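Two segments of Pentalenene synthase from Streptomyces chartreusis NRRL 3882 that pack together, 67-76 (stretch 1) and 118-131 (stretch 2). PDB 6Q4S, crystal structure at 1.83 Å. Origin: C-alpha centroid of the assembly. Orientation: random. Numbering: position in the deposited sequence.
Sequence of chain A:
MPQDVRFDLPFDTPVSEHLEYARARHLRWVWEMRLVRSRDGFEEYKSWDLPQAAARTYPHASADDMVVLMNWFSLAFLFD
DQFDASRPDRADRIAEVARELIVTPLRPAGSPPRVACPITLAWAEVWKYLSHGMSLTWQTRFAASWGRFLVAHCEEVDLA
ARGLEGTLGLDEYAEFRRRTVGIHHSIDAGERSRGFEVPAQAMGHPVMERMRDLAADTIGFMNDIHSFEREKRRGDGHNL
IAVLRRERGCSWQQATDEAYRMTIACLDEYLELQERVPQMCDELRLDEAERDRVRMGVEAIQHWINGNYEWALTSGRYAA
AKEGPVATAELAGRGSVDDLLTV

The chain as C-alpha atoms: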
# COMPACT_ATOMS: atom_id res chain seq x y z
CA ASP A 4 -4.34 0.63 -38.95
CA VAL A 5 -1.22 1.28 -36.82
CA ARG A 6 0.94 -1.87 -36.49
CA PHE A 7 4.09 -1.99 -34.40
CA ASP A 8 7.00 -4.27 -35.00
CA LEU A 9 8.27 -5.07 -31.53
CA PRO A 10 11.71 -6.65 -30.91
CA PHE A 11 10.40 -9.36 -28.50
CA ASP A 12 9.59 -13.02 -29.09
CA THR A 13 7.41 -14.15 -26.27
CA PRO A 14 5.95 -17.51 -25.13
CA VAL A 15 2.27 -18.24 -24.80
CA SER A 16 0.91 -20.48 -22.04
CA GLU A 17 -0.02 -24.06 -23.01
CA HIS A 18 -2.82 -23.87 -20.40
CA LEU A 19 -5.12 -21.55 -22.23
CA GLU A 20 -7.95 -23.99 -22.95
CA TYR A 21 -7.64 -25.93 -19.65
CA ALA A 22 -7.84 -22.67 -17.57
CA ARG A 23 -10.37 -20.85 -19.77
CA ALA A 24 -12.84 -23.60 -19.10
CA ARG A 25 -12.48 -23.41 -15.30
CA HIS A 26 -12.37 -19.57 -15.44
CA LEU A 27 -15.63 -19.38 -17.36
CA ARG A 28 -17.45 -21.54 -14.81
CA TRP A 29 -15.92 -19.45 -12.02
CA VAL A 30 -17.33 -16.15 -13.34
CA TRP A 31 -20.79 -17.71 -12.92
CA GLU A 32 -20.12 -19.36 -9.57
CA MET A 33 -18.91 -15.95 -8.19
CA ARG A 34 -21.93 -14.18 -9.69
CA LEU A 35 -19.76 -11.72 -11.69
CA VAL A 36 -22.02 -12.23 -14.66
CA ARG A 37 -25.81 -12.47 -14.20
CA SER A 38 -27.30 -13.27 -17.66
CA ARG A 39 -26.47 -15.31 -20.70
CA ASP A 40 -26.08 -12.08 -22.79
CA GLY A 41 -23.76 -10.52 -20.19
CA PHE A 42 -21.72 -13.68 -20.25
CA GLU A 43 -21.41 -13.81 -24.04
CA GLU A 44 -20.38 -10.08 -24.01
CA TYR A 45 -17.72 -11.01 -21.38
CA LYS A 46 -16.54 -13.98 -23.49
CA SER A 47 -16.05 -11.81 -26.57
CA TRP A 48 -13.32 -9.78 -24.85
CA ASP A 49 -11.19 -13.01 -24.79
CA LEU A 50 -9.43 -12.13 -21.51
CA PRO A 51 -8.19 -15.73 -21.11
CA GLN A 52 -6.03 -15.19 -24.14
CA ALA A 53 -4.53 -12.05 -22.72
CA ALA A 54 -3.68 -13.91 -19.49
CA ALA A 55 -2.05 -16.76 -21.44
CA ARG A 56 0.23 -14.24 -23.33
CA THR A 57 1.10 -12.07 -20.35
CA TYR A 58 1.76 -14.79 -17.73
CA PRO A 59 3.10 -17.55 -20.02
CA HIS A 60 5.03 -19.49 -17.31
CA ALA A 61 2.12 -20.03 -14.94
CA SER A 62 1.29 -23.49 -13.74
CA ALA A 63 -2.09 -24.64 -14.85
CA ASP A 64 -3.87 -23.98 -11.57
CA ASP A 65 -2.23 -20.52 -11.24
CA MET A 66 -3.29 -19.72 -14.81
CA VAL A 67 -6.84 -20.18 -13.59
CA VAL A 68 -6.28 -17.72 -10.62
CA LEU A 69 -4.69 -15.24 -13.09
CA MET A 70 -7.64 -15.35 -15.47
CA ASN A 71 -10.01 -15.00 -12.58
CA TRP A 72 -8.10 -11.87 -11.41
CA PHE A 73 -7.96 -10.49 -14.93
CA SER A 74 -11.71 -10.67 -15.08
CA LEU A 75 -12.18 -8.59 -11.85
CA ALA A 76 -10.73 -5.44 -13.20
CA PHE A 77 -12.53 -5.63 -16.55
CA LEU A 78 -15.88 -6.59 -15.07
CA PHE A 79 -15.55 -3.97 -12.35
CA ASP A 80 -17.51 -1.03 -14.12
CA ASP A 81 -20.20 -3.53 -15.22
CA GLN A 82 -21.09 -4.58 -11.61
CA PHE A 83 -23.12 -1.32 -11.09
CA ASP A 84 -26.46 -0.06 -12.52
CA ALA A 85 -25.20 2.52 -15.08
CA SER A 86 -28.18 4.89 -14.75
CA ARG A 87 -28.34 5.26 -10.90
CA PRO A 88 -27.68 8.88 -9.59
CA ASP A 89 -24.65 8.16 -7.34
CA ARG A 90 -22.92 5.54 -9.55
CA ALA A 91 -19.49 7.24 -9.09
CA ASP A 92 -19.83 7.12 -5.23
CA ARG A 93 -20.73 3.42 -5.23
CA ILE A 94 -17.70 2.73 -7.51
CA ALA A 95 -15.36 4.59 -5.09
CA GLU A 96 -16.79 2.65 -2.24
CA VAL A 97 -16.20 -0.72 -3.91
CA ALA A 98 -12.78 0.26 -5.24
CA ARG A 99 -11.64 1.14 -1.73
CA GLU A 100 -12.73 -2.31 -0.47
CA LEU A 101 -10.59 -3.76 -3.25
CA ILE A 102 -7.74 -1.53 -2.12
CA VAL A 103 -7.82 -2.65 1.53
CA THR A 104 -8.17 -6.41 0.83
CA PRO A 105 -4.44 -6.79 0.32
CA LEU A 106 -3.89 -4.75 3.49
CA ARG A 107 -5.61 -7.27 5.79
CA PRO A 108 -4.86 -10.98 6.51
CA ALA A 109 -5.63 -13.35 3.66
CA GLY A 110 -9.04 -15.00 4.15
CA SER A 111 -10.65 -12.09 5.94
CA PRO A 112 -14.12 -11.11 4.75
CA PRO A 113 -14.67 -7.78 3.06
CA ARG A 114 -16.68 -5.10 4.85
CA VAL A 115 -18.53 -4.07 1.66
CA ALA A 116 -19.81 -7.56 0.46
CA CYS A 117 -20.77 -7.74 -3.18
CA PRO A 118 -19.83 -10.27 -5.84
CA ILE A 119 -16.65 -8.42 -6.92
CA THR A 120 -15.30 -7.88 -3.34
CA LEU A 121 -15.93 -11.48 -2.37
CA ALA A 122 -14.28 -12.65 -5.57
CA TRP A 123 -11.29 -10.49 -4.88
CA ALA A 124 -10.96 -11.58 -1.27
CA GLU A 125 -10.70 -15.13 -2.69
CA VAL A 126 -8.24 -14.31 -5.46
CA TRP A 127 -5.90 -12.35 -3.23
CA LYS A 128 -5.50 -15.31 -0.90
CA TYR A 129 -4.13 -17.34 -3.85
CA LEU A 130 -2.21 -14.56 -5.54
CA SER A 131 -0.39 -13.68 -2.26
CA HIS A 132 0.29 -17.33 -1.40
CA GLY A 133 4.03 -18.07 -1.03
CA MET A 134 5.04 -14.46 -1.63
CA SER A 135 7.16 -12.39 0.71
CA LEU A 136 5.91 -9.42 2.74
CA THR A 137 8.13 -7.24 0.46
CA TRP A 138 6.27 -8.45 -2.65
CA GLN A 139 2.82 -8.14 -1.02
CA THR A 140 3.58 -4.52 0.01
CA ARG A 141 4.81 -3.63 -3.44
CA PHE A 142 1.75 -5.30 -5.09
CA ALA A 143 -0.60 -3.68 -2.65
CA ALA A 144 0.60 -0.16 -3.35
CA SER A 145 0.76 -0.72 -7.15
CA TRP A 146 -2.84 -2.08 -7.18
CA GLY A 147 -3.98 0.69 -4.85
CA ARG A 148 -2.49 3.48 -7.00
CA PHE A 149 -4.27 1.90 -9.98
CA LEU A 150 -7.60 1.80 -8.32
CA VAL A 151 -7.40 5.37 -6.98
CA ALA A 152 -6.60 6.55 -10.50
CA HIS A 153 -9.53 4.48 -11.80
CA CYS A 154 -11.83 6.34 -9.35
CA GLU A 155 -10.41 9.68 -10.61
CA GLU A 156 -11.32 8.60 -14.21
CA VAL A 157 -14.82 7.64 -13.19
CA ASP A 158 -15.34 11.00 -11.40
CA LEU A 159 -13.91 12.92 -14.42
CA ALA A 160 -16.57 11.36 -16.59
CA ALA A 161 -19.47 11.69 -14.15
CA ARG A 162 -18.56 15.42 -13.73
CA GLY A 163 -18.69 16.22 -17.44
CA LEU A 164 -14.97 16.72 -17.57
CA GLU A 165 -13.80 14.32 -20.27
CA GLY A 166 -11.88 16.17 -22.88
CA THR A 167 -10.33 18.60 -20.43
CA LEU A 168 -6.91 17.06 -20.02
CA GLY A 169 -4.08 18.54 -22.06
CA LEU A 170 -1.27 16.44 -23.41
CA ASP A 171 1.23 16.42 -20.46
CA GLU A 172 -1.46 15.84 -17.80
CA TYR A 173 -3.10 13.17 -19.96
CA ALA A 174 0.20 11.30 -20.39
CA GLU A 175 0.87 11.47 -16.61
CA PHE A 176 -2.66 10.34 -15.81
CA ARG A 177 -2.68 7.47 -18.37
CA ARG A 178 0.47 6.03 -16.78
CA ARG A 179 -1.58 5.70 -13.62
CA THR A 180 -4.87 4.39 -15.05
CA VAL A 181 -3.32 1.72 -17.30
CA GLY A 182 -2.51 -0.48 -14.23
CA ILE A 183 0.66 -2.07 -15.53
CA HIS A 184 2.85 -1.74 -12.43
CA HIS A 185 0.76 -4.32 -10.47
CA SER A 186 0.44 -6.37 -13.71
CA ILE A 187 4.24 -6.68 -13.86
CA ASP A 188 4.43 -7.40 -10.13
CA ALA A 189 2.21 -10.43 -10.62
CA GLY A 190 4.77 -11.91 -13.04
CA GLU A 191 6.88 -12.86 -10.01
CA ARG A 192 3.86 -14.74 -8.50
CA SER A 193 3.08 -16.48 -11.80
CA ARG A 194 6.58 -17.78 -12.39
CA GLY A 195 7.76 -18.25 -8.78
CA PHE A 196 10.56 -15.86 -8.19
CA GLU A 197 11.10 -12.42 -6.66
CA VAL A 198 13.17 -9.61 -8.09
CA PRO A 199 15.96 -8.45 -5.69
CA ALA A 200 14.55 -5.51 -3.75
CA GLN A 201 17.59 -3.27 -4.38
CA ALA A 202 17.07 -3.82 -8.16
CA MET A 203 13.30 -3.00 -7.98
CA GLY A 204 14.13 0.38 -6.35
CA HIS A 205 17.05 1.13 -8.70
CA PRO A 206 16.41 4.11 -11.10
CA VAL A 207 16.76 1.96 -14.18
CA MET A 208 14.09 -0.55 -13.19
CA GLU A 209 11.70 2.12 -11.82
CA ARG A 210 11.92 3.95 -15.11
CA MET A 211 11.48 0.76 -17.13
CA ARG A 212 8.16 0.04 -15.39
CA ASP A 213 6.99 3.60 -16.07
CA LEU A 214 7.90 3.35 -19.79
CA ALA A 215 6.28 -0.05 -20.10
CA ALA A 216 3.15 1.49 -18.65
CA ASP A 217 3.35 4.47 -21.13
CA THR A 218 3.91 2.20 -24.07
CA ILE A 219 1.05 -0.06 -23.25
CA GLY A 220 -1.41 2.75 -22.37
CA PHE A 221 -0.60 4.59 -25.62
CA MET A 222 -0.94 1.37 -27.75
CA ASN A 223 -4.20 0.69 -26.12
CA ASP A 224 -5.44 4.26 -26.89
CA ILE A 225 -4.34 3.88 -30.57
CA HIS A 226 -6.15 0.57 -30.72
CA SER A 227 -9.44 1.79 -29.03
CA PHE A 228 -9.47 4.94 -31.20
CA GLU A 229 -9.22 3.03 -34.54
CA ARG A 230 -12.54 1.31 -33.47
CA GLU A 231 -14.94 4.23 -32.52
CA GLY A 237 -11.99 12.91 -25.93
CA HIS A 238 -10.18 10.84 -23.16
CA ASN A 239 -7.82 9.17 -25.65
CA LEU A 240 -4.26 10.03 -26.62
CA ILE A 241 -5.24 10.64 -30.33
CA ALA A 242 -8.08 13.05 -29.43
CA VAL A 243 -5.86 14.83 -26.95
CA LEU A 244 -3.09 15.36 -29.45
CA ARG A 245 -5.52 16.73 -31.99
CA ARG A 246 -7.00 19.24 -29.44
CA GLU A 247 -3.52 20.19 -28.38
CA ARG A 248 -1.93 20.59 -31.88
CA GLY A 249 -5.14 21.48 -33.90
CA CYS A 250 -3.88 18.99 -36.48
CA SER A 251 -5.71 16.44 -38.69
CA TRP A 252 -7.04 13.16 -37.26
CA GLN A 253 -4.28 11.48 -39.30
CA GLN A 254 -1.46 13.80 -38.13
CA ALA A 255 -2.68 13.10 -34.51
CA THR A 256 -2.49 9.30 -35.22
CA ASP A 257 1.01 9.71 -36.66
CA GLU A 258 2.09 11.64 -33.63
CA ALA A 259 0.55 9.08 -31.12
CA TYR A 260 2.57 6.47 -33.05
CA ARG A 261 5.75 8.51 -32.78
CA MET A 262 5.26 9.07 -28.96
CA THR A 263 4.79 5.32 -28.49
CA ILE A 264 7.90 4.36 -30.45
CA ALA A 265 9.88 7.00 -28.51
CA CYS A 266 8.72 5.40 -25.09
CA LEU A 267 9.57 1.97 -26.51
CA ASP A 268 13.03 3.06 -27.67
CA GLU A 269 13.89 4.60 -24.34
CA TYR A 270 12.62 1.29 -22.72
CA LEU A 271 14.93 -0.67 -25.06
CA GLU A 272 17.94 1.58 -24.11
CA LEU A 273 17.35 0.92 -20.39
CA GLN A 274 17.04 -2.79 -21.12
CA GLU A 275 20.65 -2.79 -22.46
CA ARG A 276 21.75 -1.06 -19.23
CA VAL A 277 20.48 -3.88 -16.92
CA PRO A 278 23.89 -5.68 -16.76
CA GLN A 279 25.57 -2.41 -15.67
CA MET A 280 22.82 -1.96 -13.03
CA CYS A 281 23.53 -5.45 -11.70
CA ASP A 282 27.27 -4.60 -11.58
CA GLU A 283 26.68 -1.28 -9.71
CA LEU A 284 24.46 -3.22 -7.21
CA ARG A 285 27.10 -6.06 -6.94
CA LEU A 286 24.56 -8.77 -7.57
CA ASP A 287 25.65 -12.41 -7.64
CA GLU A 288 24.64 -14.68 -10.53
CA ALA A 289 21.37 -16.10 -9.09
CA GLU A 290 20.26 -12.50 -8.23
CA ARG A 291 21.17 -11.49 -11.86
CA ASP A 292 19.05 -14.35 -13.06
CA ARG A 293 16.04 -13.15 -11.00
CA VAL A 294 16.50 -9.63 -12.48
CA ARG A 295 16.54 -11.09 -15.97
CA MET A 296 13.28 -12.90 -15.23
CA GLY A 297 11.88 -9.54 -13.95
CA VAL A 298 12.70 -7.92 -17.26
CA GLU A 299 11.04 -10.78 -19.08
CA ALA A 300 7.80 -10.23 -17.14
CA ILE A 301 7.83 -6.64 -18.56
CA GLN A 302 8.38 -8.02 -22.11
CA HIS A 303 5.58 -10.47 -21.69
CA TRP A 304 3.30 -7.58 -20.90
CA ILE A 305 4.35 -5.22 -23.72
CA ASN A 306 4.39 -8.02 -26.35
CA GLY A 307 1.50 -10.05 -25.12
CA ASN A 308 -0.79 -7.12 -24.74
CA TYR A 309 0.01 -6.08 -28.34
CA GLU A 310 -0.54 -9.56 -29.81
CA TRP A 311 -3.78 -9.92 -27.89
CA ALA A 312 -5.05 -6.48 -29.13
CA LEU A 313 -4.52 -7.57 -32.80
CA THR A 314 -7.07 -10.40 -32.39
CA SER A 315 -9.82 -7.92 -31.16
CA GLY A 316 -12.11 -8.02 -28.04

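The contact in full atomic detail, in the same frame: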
# COMPACT_ATOMS: atom_id res chain seq x y z
N VAL A 67 -5.44 -20.40 -13.94
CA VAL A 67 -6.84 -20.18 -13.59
C VAL A 67 -7.04 -18.91 -12.64
O VAL A 67 -7.89 -18.11 -12.91
CB VAL A 67 -7.50 -21.39 -12.90
CG1 VAL A 67 -8.98 -21.05 -12.64
CG2 VAL A 67 -7.45 -22.63 -13.83
N VAL A 68 -6.24 -18.83 -11.60
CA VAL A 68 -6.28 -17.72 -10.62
C VAL A 68 -6.00 -16.41 -11.38
O VAL A 68 -6.70 -15.43 -11.19
CB VAL A 68 -5.22 -17.97 -9.54
CG1 VAL A 68 -5.01 -16.73 -8.64
CG2 VAL A 68 -5.63 -19.15 -8.69
N LEU A 69 -5.01 -16.43 -12.28
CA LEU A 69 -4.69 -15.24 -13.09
C LEU A 69 -5.82 -14.78 -14.00
O LEU A 69 -6.12 -13.58 -14.06
CB LEU A 69 -3.35 -15.36 -13.78
CG LEU A 69 -2.14 -15.41 -12.86
CD1 LEU A 69 -1.00 -16.13 -13.55
CD2 LEU A 69 -1.68 -14.05 -12.28
N MET A 70 -6.50 -15.70 -14.68
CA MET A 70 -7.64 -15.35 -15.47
C MET A 70 -8.76 -14.82 -14.59
O MET A 70 -9.47 -13.88 -14.97
CB MET A 70 -8.17 -16.52 -16.27
CG MET A 70 -7.13 -17.07 -17.27
SD MET A 70 -7.85 -18.47 -18.16
CE MET A 70 -6.53 -18.60 -19.38
N ASN A 71 -8.96 -15.46 -13.44
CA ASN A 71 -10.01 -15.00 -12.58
C ASN A 71 -9.74 -13.48 -12.19
O ASN A 71 -10.62 -12.61 -12.26
CB ASN A 71 -10.13 -15.92 -11.34
CG ASN A 71 -10.59 -17.33 -11.67
OD1 ASN A 71 -11.17 -17.60 -12.73
ND2 ASN A 71 -10.45 -18.21 -10.69
N TRP A 72 -8.55 -13.23 -11.71
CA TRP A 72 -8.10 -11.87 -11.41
C TRP A 72 -8.27 -10.88 -12.55
O TRP A 72 -8.93 -9.86 -12.40
CB TRP A 72 -6.67 -11.93 -11.06
CG TRP A 72 -6.08 -10.65 -10.67
CD1 TRP A 72 -6.62 -9.70 -9.87
CD2 TRP A 72 -4.83 -10.21 -11.05
NE1 TRP A 72 -5.74 -8.66 -9.71
CE2 TRP A 72 -4.63 -8.93 -10.45
CE3 TRP A 72 -3.84 -10.73 -11.87
CZ2 TRP A 72 -3.44 -8.24 -10.58
CZ3 TRP A 72 -2.70 -10.04 -12.03
CH2 TRP A 72 -2.49 -8.80 -11.39
N PHE A 73 -7.73 -11.23 -13.71
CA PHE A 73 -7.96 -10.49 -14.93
C PHE A 73 -9.42 -10.08 -15.09
O PHE A 73 -9.68 -8.96 -15.47
CB PHE A 73 -7.58 -11.31 -16.16
CG PHE A 73 -6.46 -10.79 -16.95
CD1 PHE A 73 -6.69 -9.97 -18.02
CD2 PHE A 73 -5.15 -11.19 -16.70
CE1 PHE A 73 -5.65 -9.51 -18.80
CE2 PHE A 73 -4.10 -10.77 -17.51
CZ PHE A 73 -4.35 -9.92 -18.53
N SER A 74 -10.35 -10.99 -14.88
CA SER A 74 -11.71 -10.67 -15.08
C SER A 74 -12.24 -9.57 -14.13
O SER A 74 -13.19 -8.88 -14.51
CB SER A 74 -12.64 -11.92 -15.00
OG SER A 74 -12.77 -12.41 -13.68
N LEU A 75 -11.66 -9.47 -12.91
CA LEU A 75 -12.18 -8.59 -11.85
C LEU A 75 -12.10 -7.16 -12.28
O LEU A 75 -13.09 -6.46 -12.23
CB LEU A 75 -11.43 -8.74 -10.49
CG LEU A 75 -11.70 -10.10 -9.92
CD1 LEU A 75 -10.98 -10.36 -8.62
CD2 LEU A 75 -13.18 -10.33 -9.78
N ALA A 76 -10.94 -6.77 -12.74
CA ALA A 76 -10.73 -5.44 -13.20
C ALA A 76 -11.65 -5.07 -14.37
O ALA A 76 -12.19 -3.99 -14.40
CB ALA A 76 -9.30 -5.27 -13.61
N PRO A 118 -20.53 -9.20 -5.14
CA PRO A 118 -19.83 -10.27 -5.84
C PRO A 118 -18.34 -9.96 -6.11
O PRO A 118 -17.48 -10.80 -5.86
CB PRO A 118 -20.62 -10.39 -7.16
CG PRO A 118 -22.01 -9.99 -6.78
CD PRO A 118 -21.84 -8.89 -5.76
N ILE A 119 -18.04 -8.77 -6.62
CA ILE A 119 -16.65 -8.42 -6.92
C ILE A 119 -15.71 -8.45 -5.69
O ILE A 119 -14.58 -8.95 -5.79
CB ILE A 119 -16.55 -7.11 -7.68
CG1 ILE A 119 -15.15 -6.97 -8.29
CG2 ILE A 119 -16.79 -5.91 -6.77
CD1 ILE A 119 -15.24 -6.19 -9.58
N THR A 120 -16.19 -8.01 -4.52
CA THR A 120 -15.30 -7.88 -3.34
C THR A 120 -15.06 -9.25 -2.76
O THR A 120 -13.96 -9.56 -2.33
CB THR A 120 -15.80 -6.88 -2.30
OG1 THR A 120 -17.10 -7.22 -1.75
CG2 THR A 120 -15.88 -5.51 -2.92
N LEU A 121 -16.09 -10.08 -2.78
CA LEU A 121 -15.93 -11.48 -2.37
C LEU A 121 -15.02 -12.25 -3.28
O LEU A 121 -14.21 -13.02 -2.80
CB LEU A 121 -17.31 -12.16 -2.29
CG LEU A 121 -18.22 -11.54 -1.19
CD1 LEU A 121 -19.69 -11.85 -1.52
CD2 LEU A 121 -17.86 -12.01 0.21
N ALA A 122 -15.15 -12.03 -4.59
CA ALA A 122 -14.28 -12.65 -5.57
C ALA A 122 -12.87 -12.24 -5.34
O ALA A 122 -11.97 -13.09 -5.32
CB ALA A 122 -14.71 -12.31 -6.98
N TRP A 123 -12.64 -10.94 -5.16
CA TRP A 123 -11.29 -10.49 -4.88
C TRP A 123 -10.75 -10.98 -3.56
O TRP A 123 -9.59 -11.36 -3.50
CB TRP A 123 -11.20 -8.95 -5.01
CG TRP A 123 -9.87 -8.33 -4.75
CD1 TRP A 123 -9.67 -7.27 -3.90
CD2 TRP A 123 -8.57 -8.65 -5.30
NE1 TRP A 123 -8.35 -6.91 -3.92
CE2 TRP A 123 -7.65 -7.74 -4.75
CE3 TRP A 123 -8.10 -9.60 -6.20
CZ2 TRP A 123 -6.27 -7.76 -5.05
CZ3 TRP A 123 -6.72 -9.63 -6.50
CH2 TRP A 123 -5.82 -8.72 -5.90
N ALA A 124 -11.53 -11.00 -2.49
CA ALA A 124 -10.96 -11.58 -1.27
C ALA A 124 -10.44 -13.00 -1.50
O ALA A 124 -9.38 -13.41 -0.92
CB ALA A 124 -11.94 -11.55 -0.13
N GLU A 125 -11.14 -13.76 -2.35
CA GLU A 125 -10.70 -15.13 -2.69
C GLU A 125 -9.42 -15.14 -3.48
O GLU A 125 -8.50 -15.80 -3.07
CB GLU A 125 -11.79 -15.92 -3.46
CG GLU A 125 -11.31 -17.34 -3.81
CD GLU A 125 -12.20 -18.05 -4.84
OE1 GLU A 125 -13.32 -18.39 -4.43
OE2 GLU A 125 -11.76 -18.21 -6.02
N VAL A 126 -9.36 -14.33 -4.55
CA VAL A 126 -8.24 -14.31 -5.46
C VAL A 126 -6.99 -13.88 -4.78
O VAL A 126 -5.93 -14.45 -5.06
CB VAL A 126 -8.55 -13.51 -6.75
CG1 VAL A 126 -7.33 -13.13 -7.58
CG2 VAL A 126 -9.58 -14.25 -7.58
N TRP A 127 -7.09 -12.89 -3.91
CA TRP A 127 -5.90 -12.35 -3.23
C TRP A 127 -5.24 -13.39 -2.33
O TRP A 127 -4.06 -13.50 -2.30
CB TRP A 127 -6.22 -11.08 -2.41
CG TRP A 127 -5.09 -10.67 -1.53
CD1 TRP A 127 -5.04 -10.75 -0.18
CD2 TRP A 127 -3.81 -10.21 -1.95
NE1 TRP A 127 -3.82 -10.35 0.29
CE2 TRP A 127 -3.04 -10.00 -0.78
CE3 TRP A 127 -3.23 -9.96 -3.18
CZ2 TRP A 127 -1.74 -9.53 -0.82
CZ3 TRP A 127 -1.93 -9.53 -3.21
CH2 TRP A 127 -1.22 -9.27 -2.03
N LYS A 128 -6.02 -14.22 -1.67
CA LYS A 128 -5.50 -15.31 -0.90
C LYS A 128 -4.61 -16.23 -1.73
O LYS A 128 -3.51 -16.59 -1.30
CB LYS A 128 -6.67 -16.06 -0.29
CG LYS A 128 -6.26 -17.30 0.54
CD LYS A 128 -7.48 -17.89 1.23
CE LYS A 128 -8.54 -18.31 0.19
NZ LYS A 128 -9.68 -19.00 0.87
N TYR A 129 -5.03 -16.55 -2.96
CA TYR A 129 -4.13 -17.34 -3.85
C TYR A 129 -2.97 -16.58 -4.45
O TYR A 129 -1.86 -17.10 -4.57
CB TYR A 129 -4.93 -17.94 -4.99
CG TYR A 129 -5.93 -18.98 -4.50
CD1 TYR A 129 -5.51 -20.10 -3.81
CD2 TYR A 129 -7.30 -18.82 -4.72
CE1 TYR A 129 -6.41 -21.06 -3.36
CE2 TYR A 129 -8.21 -19.78 -4.29
CZ TYR A 129 -7.75 -20.88 -3.60
OH TYR A 129 -8.63 -21.82 -3.16
N LEU A 130 -3.25 -15.36 -4.91
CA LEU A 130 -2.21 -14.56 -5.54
C LEU A 130 -1.11 -14.24 -4.55
O LEU A 130 0.08 -14.21 -4.91
CB LEU A 130 -2.88 -13.30 -6.08
CG LEU A 130 -2.37 -12.58 -7.28
CD1 LEU A 130 -2.42 -13.47 -8.51
CD2 LEU A 130 -3.25 -11.35 -7.49
N SER A 131 -1.45 -13.97 -3.28
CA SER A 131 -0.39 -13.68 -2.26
C SER A 131 0.33 -14.92 -1.69
O SER A 131 1.37 -14.81 -1.01
CB SER A 131 -0.99 -12.90 -1.08
OG SER A 131 -1.99 -13.62 -0.39
O HOH W 1 -9.57 -18.07 -7.88

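Helices that pack without a single direct hydrogen bond between them must rely on the fit of their side chains, and these two segments of pentalenene synthase illustrate how that fit is achieved. The helices run in roughly opposing directions, at 141° between their N-to-C vectors, with axes 10.0 Å apart at closest approach. Sequence order along the first therefore runs broadly backward along the second, from Tyr 129 and Leu 130 toward Ile 119.

Val 68 opens the contact. Its CB points toward the partner helix, and CG1 lies 3.8 Å from CB of Tyr 129 and 4.2 Å from CD1 of Leu 130, so that a small branched side chain covers the base of a larger, exposed one. Leu 69 starts from a less favourable position: its CA-to-CB bond points away, yet the side chain's end comes nearer, bringing CD2 to 3.9 Å from CD1 of Leu 130.

About one turn after Val 68, Asn 71 supplies the polar element. Its CB packs 4.2 Å from CG2 of Val 126, while its amide reaches the other helix through water: ND2 of Asn 71 donates to water 1 at 2.9 Å, and the same water donates to OE2 of Glu 125, also at 2.9 Å. A solvent molecule thus joins two side chains that do not bond directly.

Trp 72 meets three neighbours. CD2 of Leu 130 sits over one face of its indole, 4.1 Å from the centroid of the five-membered ring of Trp 72 and 11° off the ring normal, a well-aligned CH-pi contact. Trp 123 is arranged differently. The planes are nearly parallel, at 18°, but slid apart, with the five-membered ring of Trp 72 and the six-membered ring of Trp 123 centred 5.1 Å from each other; the rings barely overlap, although CD1 of Trp 72 approaches CZ3 of Trp 123 to 3.4 Å. CB of Trp 72 also lies 3.7 Å from CG1 of Val 126, helping to form the hole in which Val 126 sits as a knob among Val 68, Asn 71, Trp 72 and Leu 75.

Leu 75 returns the arrangement in the other direction, inserting among Ile 119, Ala 122, Trp 123 and Val 126. Its CD2 is 3.8 Å from CB of Ala 122, and its CD1 is 3.8 Å from CE3 of Trp 123. With the largest covered area of any residue here, Leu 75 completes the principle: reciprocal knobs interlock the helices, while aromatic and aliphatic contacts fill the space between.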